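Local structure of molybdenum-pterin-binding protein 2 (1GUT) at residues A57-S61 / T62-I66. The protein binds molybdate, one molybdenum per protein molecule, as a small molbindin of the Mop family that assembles from six copies. Residues are numbered along the deposited sequence; the frame is centred on the assembly and turned at random.
Sequences AVVKS and TDVMI. With MG (magnesium ion), chain I.
Asp63 reaches a magnesium ion with one carboxylate oxygen and, through water, the backbone of Lys60 with the other. Asp63 OD1 binds the metal at 2.5 Å. Asp63 OD1 from three subunits and three waters surround this one ion, so the turn lies where three chains meet. Asp63 OD2 accepts from a water, 2.7 Å away, that itself accepts from Lys60 N at 2.8 Å. This bridge and the metal together hold the carboxylate at both oxygens.

From Lys60 to Val64 the backbone makes a short 3-10 turn. Asp63 N donates to Lys60 O at 2.9 Å, and Val64 N to Ser61 O at 3.1 Å.

Lys60 and Thr62 lie side by side, pointing the same way. The lysine leaves with CG anti to the backbone N (chi1 -167°) and bends only at its last torsion. Lys60 NZ donates to Thr62 OG1 at 3.0 Å, and both atoms also bond Thr62 O of the fourth subunit. NZ has a further polar partner in Ile38 of the fifth subunit. Val59 CG1 meets Val64 CG2 at 3.9 Å, the two side chains crossing at about a right angle.

The turn links strand 54-58, at one edge of the chain's antiparallel sheet, to strand 65-67. Both strands pair antiparallel with the second subunit, carrying the sheet across the interface.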
ATOM      1  N   ALA A  57       2.673 -15.248  -6.181  1.00 10.43           N
ATOM      2  CA  ALA A  57       2.185 -13.924  -5.774  1.00 11.02           C
ATOM      3  C   ALA A  57       2.580 -13.720  -4.313  1.00 10.44           C
ATOM      4  O   ALA A  57       2.443 -14.632  -3.481  1.00 11.01           O
ATOM      5  CB  ALA A  57       0.662 -13.878  -5.917  1.00 10.67           C
ATOM      6  N   VAL A  58       3.054 -12.521  -3.982  1.00  9.08           N
ATOM      7  CA  VAL A  58       3.476 -12.203  -2.608  1.00 10.27           C
ATOM      8  C   VAL A  58       2.793 -10.914  -2.163  1.00  9.70           C
ATOM      9  O   VAL A  58       2.741  -9.937  -2.919  1.00 10.21           O
ATOM     10  CB  VAL A  58       5.024 -12.035  -2.536  1.00 10.93           C
ATOM     11  CG1 VAL A  58       5.451 -11.678  -1.116  1.00 11.93           C
ATOM     12  CG2 VAL A  58       5.762 -13.309  -2.982  1.00 12.56           C
ATOM     13  N   VAL A  59       2.287 -10.891  -0.930  1.00  9.21           N
ATOM     14  CA  VAL A  59       1.574  -9.697  -0.437  1.00  9.86           C
ATOM     15  C   VAL A  59       1.963  -9.385   1.003  1.00  9.24           C
ATOM     16  O   VAL A  59       1.969 -10.263   1.846  1.00  9.28           O
ATOM     17  CB  VAL A  59       0.028  -9.907  -0.430  1.00 10.59           C
ATOM     18  CG1 VAL A  59      -0.700  -8.624  -0.035  1.00 11.14           C
ATOM     19  CG2 VAL A  59      -0.480 -10.415  -1.774  1.00 12.71           C
ATOM     20  N   LYS A  60       2.317  -8.142   1.280  1.00  7.88           N
ATOM     21  CA  LYS A  60       2.628  -7.786   2.669  1.00  8.19           C
ATOM     22  C   LYS A  60       1.341  -7.880   3.495  1.00  8.08           C
ATOM     23  O   LYS A  60       0.288  -7.414   3.049  1.00  8.35           O
ATOM     24  CB  LYS A  60       3.210  -6.362   2.747  1.00  9.09           C
ATOM     25  CG  LYS A  60       3.844  -6.044   4.096  1.00 10.16           C
ATOM     26  CD  LYS A  60       4.443  -4.641   4.048  1.00 10.17           C
ATOM     27  CE  LYS A  60       5.210  -4.311   5.325  1.00 10.96           C
ATOM     28  NZ  LYS A  60       4.354  -4.137   6.531  1.00  9.28           N
ATOM     29  N   SER A  61       1.434  -8.393   4.723  1.00  7.46           N
ATOM     30  CA  SER A  61       0.197  -8.579   5.509  1.00  8.03           C
ATOM     31  C   SER A  61      -0.594  -7.318   5.794  1.00  8.92           C
ATOM     32  O   SER A  61      -1.801  -7.374   5.885  1.00  8.43           O
ATOM     33  CB  SER A  61       0.473  -9.346   6.800  0.50  8.44           C
ATOM     34  OG  SER A  61       1.355  -8.606   7.606  0.50  8.94           O
ATOM     35  N   THR A  62       0.096  -6.203   5.965  1.00  8.50           N
ATOM     36  CA  THR A  62      -0.608  -4.944   6.204  1.00  8.74           C
ATOM     37  C   THR A  62      -1.411  -4.463   5.009  1.00  8.94           C
ATOM     38  O   THR A  62      -2.173  -3.517   5.146  1.00  9.74           O
ATOM     39  CB  THR A  62       0.332  -3.818   6.648  1.00  9.48           C
ATOM     40  OG1 THR A  62       1.500  -3.852   5.841  1.00  9.19           O
ATOM     41  CG2 THR A  62       0.865  -4.072   8.057  1.00 10.89           C
ATOM     42  N   ASP A  63      -1.257  -5.086   3.837  1.00  8.18           N
ATOM     43  CA  ASP A  63      -2.064  -4.664   2.690  1.00  8.75           C
ATOM     44  C   ASP A  63      -3.300  -5.539   2.527  1.00 10.51           C
ATOM     45  O   ASP A  63      -4.045  -5.379   1.572  1.00 12.48           O
ATOM     46  CB  ASP A  63      -1.268  -4.770   1.399  1.00  9.65           C
ATOM     47  CG  ASP A  63      -0.200  -3.708   1.296  1.00  9.94           C
ATOM     48  OD1 ASP A  63      -0.397  -2.600   1.867  1.00 12.40           O
ATOM     49  OD2 ASP A  63       0.868  -3.919   0.675  1.00 10.94           O
ATOM     50  N   VAL A  64      -3.521  -6.490   3.422  1.00  9.42           N
ATOM     51  CA  VAL A  64      -4.689  -7.362   3.264  1.00  9.67           C
ATOM     52  C   VAL A  64      -5.880  -6.864   4.096  1.00 10.30           C
ATOM     53  O   VAL A  64      -5.831  -6.895   5.325  1.00 10.27           O
ATOM     54  CB  VAL A  64      -4.351  -8.812   3.665  1.00 10.32           C
ATOM     55  CG1 VAL A  64      -5.559  -9.732   3.452  1.00  9.77           C
ATOM     56  CG2 VAL A  64      -3.153  -9.332   2.853  1.00 10.38           C
ATOM     57  N   MET A  65      -6.908  -6.343   3.434  1.00 10.75           N
ATOM     58  CA  MET A  65      -8.115  -5.919   4.131  1.00 11.73           C
ATOM     59  C   MET A  65      -8.967  -7.154   4.392  1.00 11.98           C
ATOM     60  O   MET A  65      -8.874  -8.147   3.672  1.00 11.66           O
ATOM     61  CB  MET A  65      -8.914  -4.933   3.304  0.50 12.86           C
ATOM     62  CG  MET A  65      -8.216  -3.637   3.140  0.50 15.38           C
ATOM     63  SD  MET A  65      -9.328  -2.478   2.403  0.50 21.11           S
ATOM     64  CE  MET A  65     -10.367  -2.095   3.800  0.50 20.72           C
ATOM     65  N   ILE A  66      -9.764  -7.113   5.449  1.00 11.88           N
ATOM     66  CA  ILE A  66     -10.676  -8.218   5.728  1.00 14.14           C
ATOM     67  C   ILE A  66     -12.079  -7.626   5.696  1.00 14.86           C
ATOM     68  O   ILE A  66     -12.344  -6.586   6.319  1.00 15.04           O
ATOM     69  CB  ILE A  66     -10.409  -8.857   7.116  1.00 14.61           C
ATOM     70  CG1 ILE A  66      -9.025  -9.528   7.177  1.00 16.65           C
ATOM     71  CG2 ILE A  66     -11.523  -9.871   7.448  1.00 16.39           C
ATOM     72  CD1 ILE A  66      -8.863 -10.725   6.252  1.00 17.79           C
TER
HETATM   73 MG    MG I1071       0.050  -0.218   1.296  1.00 21.58          MG
HETATM   74  O   HOH W   1       2.071  -5.991  -0.551  1.00  9.16           O
HETATM   75  O   HOH W   2       1.340  -1.079  -0.375  1.00 25.89           O
HETATM   76  O   HOH W   3       0.259   1.689   0.280  1.00 27.47           O
HETATM   77  O   HOH W   4      -1.622  -0.606  -0.081  1.00 26.27           O